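Local coordinates for protein glucosamine kinase (Streptacidiphilus jiangxiensis, PDB 6HWJ) that phosphorylates D-glucosamine to D-glucosamine 6-phosphate with ATP and magnesium, and acts more weakly on glucose, at residues A56-P61 against W134-A140; W195-V199 against H348-V353; T343-H348 against R402-E406. One frame throughout, in Å; residues are numbered along the deposited sequence.

Contact 1: residues A56-P61 against W134-A140; sequences ARWTVP and WAVRLPA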
loop_
_atom_site.group_PDB
_atom_site.type_symbol
_atom_site.label_atom_id
_atom_site.label_comp_id
_atom_site.label_asym_id
_atom_site.label_seq_id
_atom_site.Cartn_x
_atom_site.Cartn_y
_atom_site.Cartn_z
ATOM N N ALA A 56 22.465 -0.414 -10.603
ATOM C CA ALA A 56 21.036 -0.595 -10.403
ATOM C C ALA A 56 20.654 -2.061 -10.594
ATOM O O ALA A 56 21.144 -2.731 -11.504
ATOM C CB ALA A 56 20.242 0.275 -11.367
ATOM N N ARG A 57 19.785 -2.560 -9.722
ATOM C CA ARG A 57 19.363 -3.955 -9.731
ATOM C C ARG A 57 17.926 -4.062 -10.203
ATOM O O ARG A 57 17.101 -3.183 -9.940
ATOM C CB ARG A 57 19.475 -4.599 -8.350
ATOM C CG ARG A 57 20.879 -4.831 -7.880
ATOM C CD ARG A 57 20.921 -5.978 -6.862
ATOM N NE ARG A 57 20.018 -5.763 -5.732
ATOM C CZ ARG A 57 19.793 -6.660 -4.775
ATOM N NH1 ARG A 57 18.953 -6.381 -3.789
ATOM N NH2 ARG A 57 20.399 -7.836 -4.808
ATOM N N TRP A 58 17.623 -5.176 -10.878
ATOM C CA TRP A 58 16.348 -5.348 -11.547
ATOM C C TRP A 58 15.855 -6.785 -11.427
ATOM O O TRP A 58 16.644 -7.725 -11.513
ATOM C CB TRP A 58 16.466 -5.015 -13.056
ATOM C CG TRP A 58 17.118 -3.699 -13.358
ATOM C CD1 TRP A 58 18.465 -3.422 -13.359
ATOM C CD2 TRP A 58 16.458 -2.490 -13.725
ATOM N NE1 TRP A 58 18.672 -2.113 -13.711
ATOM C CE2 TRP A 58 17.456 -1.516 -13.932
ATOM C CE3 TRP A 58 15.114 -2.128 -13.884
ATOM C CZ2 TRP A 58 17.154 -0.197 -14.287
ATOM C CZ3 TRP A 58 14.821 -0.818 -14.253
ATOM C CH2 TRP A 58 15.830 0.124 -14.445
ATOM N N THR A 59 14.551 -6.948 -11.263
ATOM C CA THR A 59 13.896 -8.242 -11.440
ATOM C C THR A 59 13.512 -8.352 -12.902
ATOM O O THR A 59 12.807 -7.482 -13.419
ATOM C CB THR A 59 12.649 -8.385 -10.573
ATOM O OG1 THR A 59 12.999 -8.204 -9.202
ATOM C CG2 THR A 59 11.993 -9.772 -10.760
ATOM N N VAL A 60 13.955 -9.420 -13.558
ATOM C CA VAL A 60 13.672 -9.566 -14.980
ATOM C C VAL A 60 13.090 -10.943 -15.251
ATOM O O VAL A 60 13.799 -11.945 -15.068
ATOM C CB VAL A 60 14.937 -9.348 -15.829
ATOM C CG1 VAL A 60 14.536 -9.294 -17.297
ATOM C CG2 VAL A 60 15.664 -8.066 -15.412
ATOM N N PRO A 61 11.827 -11.047 -15.689
ATOM C CA PRO A 61 11.350 -12.327 -16.208
ATOM C C PRO A 61 11.982 -12.576 -17.560
ATOM O O PRO A 61 11.925 -11.725 -18.450
ATOM C CB PRO A 61 9.825 -12.135 -16.306
ATOM C CG PRO A 61 9.672 -10.670 -16.586
ATOM C CD PRO A 61 10.817 -9.978 -15.845
ATOM N N TRP A 134 5.285 -8.698 -11.137
ATOM C CA TRP A 134 6.732 -8.671 -11.092
ATOM C C TRP A 134 7.214 -7.372 -10.458
ATOM O O TRP A 134 6.807 -6.283 -10.872
ATOM C CB TRP A 134 7.335 -8.756 -12.498
ATOM C CG TRP A 134 6.957 -9.962 -13.285
ATOM C CD1 TRP A 134 6.069 -10.010 -14.327
ATOM C CD2 TRP A 134 7.442 -11.285 -13.102
ATOM N NE1 TRP A 134 5.987 -11.296 -14.806
ATOM C CE2 TRP A 134 6.817 -12.098 -14.072
ATOM C CE3 TRP A 134 8.354 -11.866 -12.222
ATOM C CZ2 TRP A 134 7.065 -13.458 -14.173
ATOM C CZ3 TRP A 134 8.608 -13.216 -12.323
ATOM C CH2 TRP A 134 7.963 -14.006 -13.299
ATOM N N ALA A 135 8.088 -7.481 -9.474
ATOM C CA ALA A 135 8.900 -6.337 -9.097
ATOM C C ALA A 135 9.730 -5.980 -10.322
ATOM O O ALA A 135 9.980 -6.824 -11.199
ATOM C CB ALA A 135 9.779 -6.660 -7.897
ATOM N N VAL A 136 10.088 -4.721 -10.432
ATOM C CA VAL A 136 10.931 -4.285 -11.546
ATOM C C VAL A 136 12.252 -3.792 -10.963
ATOM O O VAL A 136 13.255 -4.521 -10.943
ATOM C CB VAL A 136 10.225 -3.208 -12.380
ATOM C CG1 VAL A 136 11.138 -2.707 -13.498
ATOM C CG2 VAL A 136 8.937 -3.758 -12.957
ATOM N N ARG A 137 12.259 -2.568 -10.455
ATOM C CA ARG A 137 13.454 -2.028 -9.812
ATOM C C ARG A 137 13.544 -2.575 -8.393
ATOM O O ARG A 137 12.560 -2.579 -7.658
ATOM C CB ARG A 137 13.407 -0.499 -9.812
ATOM C CG ARG A 137 14.623 0.172 -9.214
ATOM C CD ARG A 137 15.880 -0.094 -10.020
ATOM N NE ARG A 137 17.027 0.633 -9.476
ATOM C CZ ARG A 137 17.355 1.880 -9.807
ATOM N NH1 ARG A 137 16.625 2.557 -10.686
ATOM N NH2 ARG A 137 18.417 2.451 -9.256
ATOM N N LEU A 138 14.717 -3.056 -8.024
ATOM C CA LEU A 138 14.969 -3.573 -6.686
ATOM C C LEU A 138 15.847 -2.602 -5.901
ATOM O O LEU A 138 16.586 -1.804 -6.484
ATOM C CB LEU A 138 15.681 -4.928 -6.758
ATOM C CG LEU A 138 14.892 -6.065 -7.425
ATOM C CD1 LEU A 138 15.790 -7.269 -7.654
ATOM C CD2 LEU A 138 13.660 -6.437 -6.582
ATOM N N PRO A 139 15.826 -2.672 -4.577
ATOM C CA PRO A 139 16.824 -1.933 -3.790
ATOM C C PRO A 139 18.214 -2.521 -3.970
ATOM O O PRO A 139 18.392 -3.642 -4.465
ATOM C CB PRO A 139 16.331 -2.086 -2.345
ATOM C CG PRO A 139 15.490 -3.325 -2.354
ATOM C CD PRO A 139 14.861 -3.402 -3.732
ATOM N N ALA A 140 19.220 -1.733 -3.575
ATOM C CA ALA A 140 20.581 -2.245 -3.517
ATOM C C ALA A 140 20.650 -3.444 -2.572
ATOM O O ALA A 140 19.803 -3.632 -1.702
ATOM C CB ALA A 140 21.545 -1.154 -3.046
HETATM O O HOH W 1 10.214 -7.282 -14.050
#

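Contact 2: residues W195-V199 against H348-V353; sequences WDWAV and HVGRVV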
loop_
_atom_site.group_PDB
_atom_site.type_symbol
_atom_site.label_atom_id
_atom_site.label_comp_id
_atom_site.label_asym_id
_atom_site.label_seq_id
_atom_site.Cartn_x
_atom_site.Cartn_y
_atom_site.Cartn_z
ATOM N N TRP A 195 -12.918 4.337 -3.201
ATOM C CA TRP A 195 -13.234 5.648 -3.781
ATOM C C TRP A 195 -14.371 5.549 -4.786
ATOM O O TRP A 195 -14.911 6.584 -5.192
ATOM C CB TRP A 195 -11.974 6.269 -4.392
ATOM C CG TRP A 195 -11.141 6.922 -3.323
ATOM C CD1 TRP A 195 -9.884 6.565 -2.912
ATOM C CD2 TRP A 195 -11.531 8.035 -2.508
ATOM N NE1 TRP A 195 -9.462 7.404 -1.894
ATOM C CE2 TRP A 195 -10.457 8.310 -1.628
ATOM C CE3 TRP A 195 -12.675 8.834 -2.445
ATOM C CZ2 TRP A 195 -10.506 9.342 -0.700
ATOM C CZ3 TRP A 195 -12.717 9.865 -1.514
ATOM C CH2 TRP A 195 -11.643 10.101 -0.656
ATOM N N ASP A 196 -14.741 4.329 -5.192
ATOM C CA ASP A 196 -15.989 4.089 -5.902
ATOM C C ASP A 196 -17.114 3.689 -4.939
ATOM O O ASP A 196 -18.132 4.377 -4.861
ATOM C CB ASP A 196 -15.800 3.016 -6.978
ATOM C CG ASP A 196 -14.934 3.494 -8.125
ATOM O OD1 ASP A 196 -15.187 4.607 -8.631
ATOM O OD2 ASP A 196 -13.993 2.769 -8.510
ATOM N N TRP A 197 -16.933 2.590 -4.193
ATOM C CA TRP A 197 -18.071 2.012 -3.480
ATOM C C TRP A 197 -18.442 2.784 -2.228
ATOM O O TRP A 197 -19.626 2.841 -1.896
ATOM C CB TRP A 197 -17.835 0.539 -3.114
ATOM C CG TRP A 197 -16.677 0.200 -2.213
ATOM C CD1 TRP A 197 -15.490 -0.367 -2.591
ATOM C CD2 TRP A 197 -16.609 0.345 -0.788
ATOM N NE1 TRP A 197 -14.682 -0.553 -1.489
ATOM C CE2 TRP A 197 -15.350 -0.119 -0.374
ATOM C CE3 TRP A 197 -17.485 0.848 0.177
ATOM C CZ2 TRP A 197 -14.950 -0.104 0.965
ATOM C CZ3 TRP A 197 -17.078 0.870 1.493
ATOM C CH2 TRP A 197 -15.820 0.400 1.868
ATOM N N ALA A 198 -17.467 3.396 -1.534
ATOM C CA ALA A 198 -17.809 4.156 -0.346
ATOM C C ALA A 198 -18.503 5.460 -0.712
ATOM O O ALA A 198 -19.459 5.866 -0.047
ATOM C CB ALA A 198 -16.563 4.428 0.504
ATOM N N VAL A 199 -18.026 6.136 -1.761
ATOM C CA VAL A 199 -18.700 7.328 -2.246
ATOM C C VAL A 199 -20.124 6.985 -2.676
ATOM O O VAL A 199 -21.062 7.738 -2.421
ATOM C CB VAL A 199 -17.899 7.960 -3.399
ATOM C CG1 VAL A 199 -18.709 9.014 -4.120
ATOM C CG2 VAL A 199 -16.573 8.569 -2.854
ATOM N N HIS A 348 -13.123 12.034 4.493
ATOM C CA HIS A 348 -12.931 12.635 3.167
ATOM C C HIS A 348 -13.969 12.140 2.150
ATOM O O HIS A 348 -14.385 12.908 1.265
ATOM C CB HIS A 348 -11.525 12.354 2.682
ATOM C CG HIS A 348 -10.467 12.872 3.607
ATOM N ND1 HIS A 348 -9.150 12.476 3.540
ATOM C CD2 HIS A 348 -10.547 13.731 4.648
ATOM C CE1 HIS A 348 -8.459 13.086 4.490
ATOM N NE2 HIS A 348 -9.280 13.868 5.165
ATOM N N VAL A 349 -14.360 10.870 2.248
ATOM C CA VAL A 349 -15.433 10.345 1.412
ATOM C C VAL A 349 -16.681 11.188 1.574
ATOM O O VAL A 349 -17.326 11.561 0.594
ATOM C CB VAL A 349 -15.711 8.868 1.751
ATOM C CG1 VAL A 349 -17.017 8.399 1.102
ATOM C CG2 VAL A 349 -14.566 7.998 1.271
ATOM N N GLY A 350 -17.033 11.498 2.814
ATOM C CA GLY A 350 -18.180 12.335 3.067
ATOM C C GLY A 350 -18.018 13.719 2.481
ATOM O O GLY A 350 -18.964 14.274 1.917
ATOM N N ARG A 351 -16.817 14.303 2.605
ATOM C CA ARG A 351 -16.606 15.632 2.054
ATOM C C ARG A 351 -16.775 15.615 0.540
ATOM O O ARG A 351 -17.344 16.546 -0.038
ATOM C CB ARG A 351 -15.211 16.162 2.420
ATOM C CG ARG A 351 -14.908 16.153 3.910
ATOM C CD ARG A 351 -15.892 16.932 4.726
ATOM N NE ARG A 351 -15.660 16.719 6.161
ATOM C CZ ARG A 351 -16.416 17.230 7.125
ATOM N NH1 ARG A 351 -17.461 18.005 6.823
ATOM N NH2 ARG A 351 -16.137 16.960 8.384
ATOM N N VAL A 352 -16.249 14.576 -0.115
ATOM C CA VAL A 352 -16.313 14.490 -1.574
ATOM C C VAL A 352 -17.766 14.341 -2.043
ATOM O O VAL A 352 -18.175 14.955 -3.036
ATOM C CB VAL A 352 -15.439 13.317 -2.055
ATOM C CG1 VAL A 352 -15.754 12.970 -3.524
ATOM C CG2 VAL A 352 -13.952 13.659 -1.872
ATOM N N VAL A 353 -18.563 13.526 -1.339
ATOM C CA VAL A 353 -19.968 13.359 -1.717
ATOM C C VAL A 353 -20.670 14.703 -1.685
ATOM O O VAL A 353 -21.400 15.064 -2.613
ATOM C CB VAL A 353 -20.670 12.341 -0.792
ATOM C CG1 VAL A 353 -22.192 12.371 -0.994
ATOM C CG2 VAL A 353 -20.147 10.943 -1.041
#

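Contact 3: residues T343-H348 against R402-E406; sequences TASLDH and RYAQE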
loop_
_atom_site.group_PDB
_atom_site.type_symbol
_atom_site.label_atom_id
_atom_site.label_comp_id
_atom_site.label_asym_id
_atom_site.label_seq_id
_atom_site.Cartn_x
_atom_site.Cartn_y
_atom_site.Cartn_z
ATOM N N THR A 343 -9.839 6.406 9.128
ATOM C CA THR A 343 -10.883 7.301 9.627
ATOM C C THR A 343 -10.826 8.645 8.906
ATOM O O THR A 343 -11.870 9.233 8.610
ATOM C CB THR A 343 -10.775 7.519 11.143
ATOM O OG1 THR A 343 -9.491 8.064 11.468
ATOM C CG2 THR A 343 -10.979 6.213 11.896
ATOM N N ALA A 344 -9.619 9.163 8.646
ATOM C CA ALA A 344 -9.498 10.349 7.806
ATOM C C ALA A 344 -10.123 10.100 6.427
ATOM O O ALA A 344 -10.882 10.929 5.912
ATOM C CB ALA A 344 -8.029 10.737 7.646
ATOM N N SER A 345 -9.791 8.961 5.809
ATOM C CA SER A 345 -10.328 8.631 4.493
ATOM C C SER A 345 -11.861 8.603 4.499
ATOM O O SER A 345 -12.501 9.108 3.570
ATOM C CB SER A 345 -9.770 7.282 4.040
ATOM O OG SER A 345 -10.053 7.037 2.682
ATOM N N LEU A 346 -12.462 8.039 5.544
ATOM C CA LEU A 346 -13.920 8.001 5.640
ATOM C C LEU A 346 -14.498 9.404 5.745
ATOM O O LEU A 346 -15.508 9.723 5.103
ATOM C CB LEU A 346 -14.351 7.167 6.841
ATOM C CG LEU A 346 -14.070 5.659 6.699
ATOM C CD1 LEU A 346 -14.310 4.932 7.992
ATOM C CD2 LEU A 346 -14.909 5.058 5.588
ATOM N N ASP A 347 -13.884 10.255 6.568
ATOM C CA ASP A 347 -14.272 11.663 6.604
ATOM C C ASP A 347 -14.218 12.270 5.203
ATOM O O ASP A 347 -15.162 12.937 4.757
ATOM C CB ASP A 347 -13.345 12.403 7.571
ATOM C CG ASP A 347 -13.757 13.827 7.813
ATOM O OD1 ASP A 347 -13.971 14.570 6.844
ATOM O OD2 ASP A 347 -13.855 14.214 8.982
ATOM N N HIS A 348 -13.123 12.034 4.493
ATOM C CA HIS A 348 -12.931 12.635 3.167
ATOM C C HIS A 348 -13.969 12.140 2.150
ATOM O O HIS A 348 -14.385 12.908 1.265
ATOM C CB HIS A 348 -11.525 12.354 2.682
ATOM C CG HIS A 348 -10.467 12.872 3.607
ATOM N ND1 HIS A 348 -9.150 12.476 3.540
ATOM C CD2 HIS A 348 -10.547 13.731 4.648
ATOM C CE1 HIS A 348 -8.459 13.086 4.490
ATOM N NE2 HIS A 348 -9.280 13.868 5.165
ATOM N N ARG A 402 -3.940 12.111 13.309
ATOM C CA ARG A 402 -5.033 12.541 12.442
ATOM C C ARG A 402 -4.775 13.941 11.902
ATOM O O ARG A 402 -4.925 14.192 10.700
ATOM C CB ARG A 402 -6.365 12.472 13.187
ATOM C CG ARG A 402 -7.536 13.022 12.400
ATOM C CD ARG A 402 -7.791 12.231 11.096
ATOM N NE ARG A 402 -8.865 12.843 10.322
ATOM C CZ ARG A 402 -10.163 12.614 10.533
ATOM N NH1 ARG A 402 -11.069 13.243 9.803
ATOM N NH2 ARG A 402 -10.547 11.749 11.459
ATOM N N TYR A 403 -4.360 14.869 12.775
ATOM C CA TYR A 403 -4.039 16.202 12.304
ATOM C C TYR A 403 -3.009 16.127 11.185
ATOM O O TYR A 403 -3.143 16.799 10.164
ATOM C CB TYR A 403 -3.529 17.070 13.465
ATOM C CG TYR A 403 -4.594 17.527 14.453
ATOM C CD1 TYR A 403 -5.940 17.238 14.254
ATOM C CD2 TYR A 403 -4.248 18.269 15.579
ATOM C CE1 TYR A 403 -6.909 17.672 15.161
ATOM C CE2 TYR A 403 -5.205 18.707 16.473
ATOM C CZ TYR A 403 -6.537 18.398 16.261
ATOM O OH TYR A 403 -7.494 18.830 17.167
ATOM N N ALA A 404 -1.968 15.304 11.364
ATOM C CA ALA A 404 -0.921 15.196 10.352
ATOM C C ALA A 404 -1.475 14.647 9.037
ATOM O O ALA A 404 -1.005 15.021 7.955
ATOM C CB ALA A 404 0.202 14.301 10.866
ATOM N N GLN A 405 -2.460 13.757 9.114
ATOM C CA GLN A 405 -3.094 13.250 7.902
ATOM C C GLN A 405 -3.757 14.386 7.137
ATOM O O GLN A 405 -3.601 14.504 5.917
ATOM C CB GLN A 405 -4.121 12.173 8.239
ATOM C CG GLN A 405 -3.558 10.859 8.714
ATOM C CD GLN A 405 -3.016 9.999 7.579
ATOM O OE1 GLN A 405 -3.203 10.310 6.395
ATOM N NE2 GLN A 405 -2.342 8.912 7.939
ATOM N N GLU A 406 -4.504 15.240 7.849
ATOM C CA GLU A 406 -5.189 16.351 7.186
ATOM C C GLU A 406 -4.189 17.331 6.584
ATOM O O GLU A 406 -4.406 17.857 5.481
ATOM C CB GLU A 406 -6.125 17.055 8.176
ATOM C CG GLU A 406 -7.158 16.134 8.821
ATOM C CD GLU A 406 -8.114 15.506 7.795
ATOM O OE1 GLU A 406 -8.210 16.032 6.678
ATOM O OE2 GLU A 406 -8.765 14.489 8.107
#

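Contact 1: residues A56-P61 against W134-A140
Side-chain shape matters where strand 57-65 meets the segment that leaves the end of strand 130-134. With chi1 m, chi2 t and chi3 m, Arg57 extends off the sheet alongside the other segment, and its NE and NH1 both donate to Pro139 O, at 3.0 and 2.9 Å; NH1 also salt-bridges Glu174. On the other face, chi1 t with a bend at chi2 (p) lays CD of the poorly ordered Arg137 over Trp58, 4.2 Å from its six-membered-ring centroid, a CH-pi contact. The backbones run antiparallel: Leu138 N donates to Arg57 O (3.1 Å) and Thr59 N to Val136 O (2.8 Å). The short, weakly bonded strand 137-138 thus lies at the margin of an antiparallel sheet, while Trp134, three residues before Arg137, ends strand 130-134 of the neighbouring six-stranded sheet. Pro61, on strand 57-65, sets its CB over the Trp134 ring. Thr59 (chi1 m) places OG1 3.2 Å from Leu138 CD2, without a hydrogen-bond partner; a water joins Thr59 O to Ala135 O.

Contact 2: residues W195-V199 against H348-V353
Three residues, Val349, Trp195 and Val199, carry most of the surface hidden where helix 194-207 meets helix 335-356, and they illustrate how branched and aromatic side chains can fill a steep helix crossing. The axes of the two short segments approach to 10.0 Å at a crossing angle of -75°, so contact is confined to a small patch. Val349 lies at its centre. Its CG1 methyl packs 4.0 Å from Ala198 CB and, likewise, 4.0 Å from Val199 CG2, while its CG2 turns to the indole of Trp195, 4.3 Å from the centroid of the six-membered ring and over its face.

Trp195 points its CA-CB bond sideways, yet the far end of its ring comes in against His348, Val349 and Val352. Its CZ3 lies 4.0 Å from Val352 CG2, and His348 CB meets the ring edge at CH2, also at 4.0 Å. Val199 completes the patch one turn along, where its CG1 lies 3.9 Å from Val353 CG2. No hydrogen bond links the segments; the side-chain contacts are apolar, with backbone atoms of Ala198 and Val199 also packed against the valine methyls, and Val202 touches both Val349 and Val353. Trp195 follows closely after Asp193, an inferred ATP-binding residue, and His348 neighbours the glucosamine-binding Glu409, so this crossed helix pair is core packing at the border of the kinase's active-site region.

Contact 3: residues T343-H348 against R402-E406
Buried charge needs partners, and the crossing of helix 335-356 with helix 398-416 provides many of them through side chains, with neighbouring helices supplying others. Glu406 is the hub. Its OE1 accepts a hydrogen bond from His348 NE2 at 2.8 Å, and its OE2 takes a second, weak one from the same NE2 at 3.1 Å. One turn back on its own helix, Arg402 supplies OE2 with two further donors, NE at 2.8 Å and NH1 at 3.1 Å, as part of a salt bridge.

The same Arg402 NH1 reaches across to Asp347 OD2, 3.1 Å away, in a salt bridge whose hydrogen bond is bent and weak. The remaining terminal nitrogen, NH2, donates to Gln373 OE1. Asp347 has its stronger ties through OD1, which pairs with Arg351 of its own helix and accepts from Ser427 OG. Between these polar groups Ala344 offers a small surface: its CB lies over one face of the Arg402 guanidinium, 3.5 Å from NE, and 4.2 Å from Gln405 CB.

Gln405 and Glu406 fall in the motif inferred to determine substrate specificity, and His348 stands beside Glu409, which binds D-glucosamine. Arg402 is shared by two carboxylates, and Arg351 offsets the charge of Asp347 further, so the buried acids are well supplied with donors, and the network ties helix 398-416 to helix 335-356 next to the sugar site.

In the fold
Along the chain, contact 1 closes before the other two open; contacts 2 and 3 then cross, their segments alternating. Contact 1 belongs to the β-rich N-terminal part, where two sheets meet, and lies across the centre of the chain from the others, 36 Å from contact 2 and 34 Å from contact 3 between centres. Those two are 13 Å apart, centre to centre, and share helix 335-356 and His348, whose CB meets the edge of the Trp195 ring while its NE2 donates to Glu406. One helix thus joins helix 194-207 to helix 398-416, which carries part of the inferred specificity motif. Contact 1 lies near the inferred ATP-binding Lys133, contacts 2 and 3 in the helical part holding the glucosamine-binding Glu409.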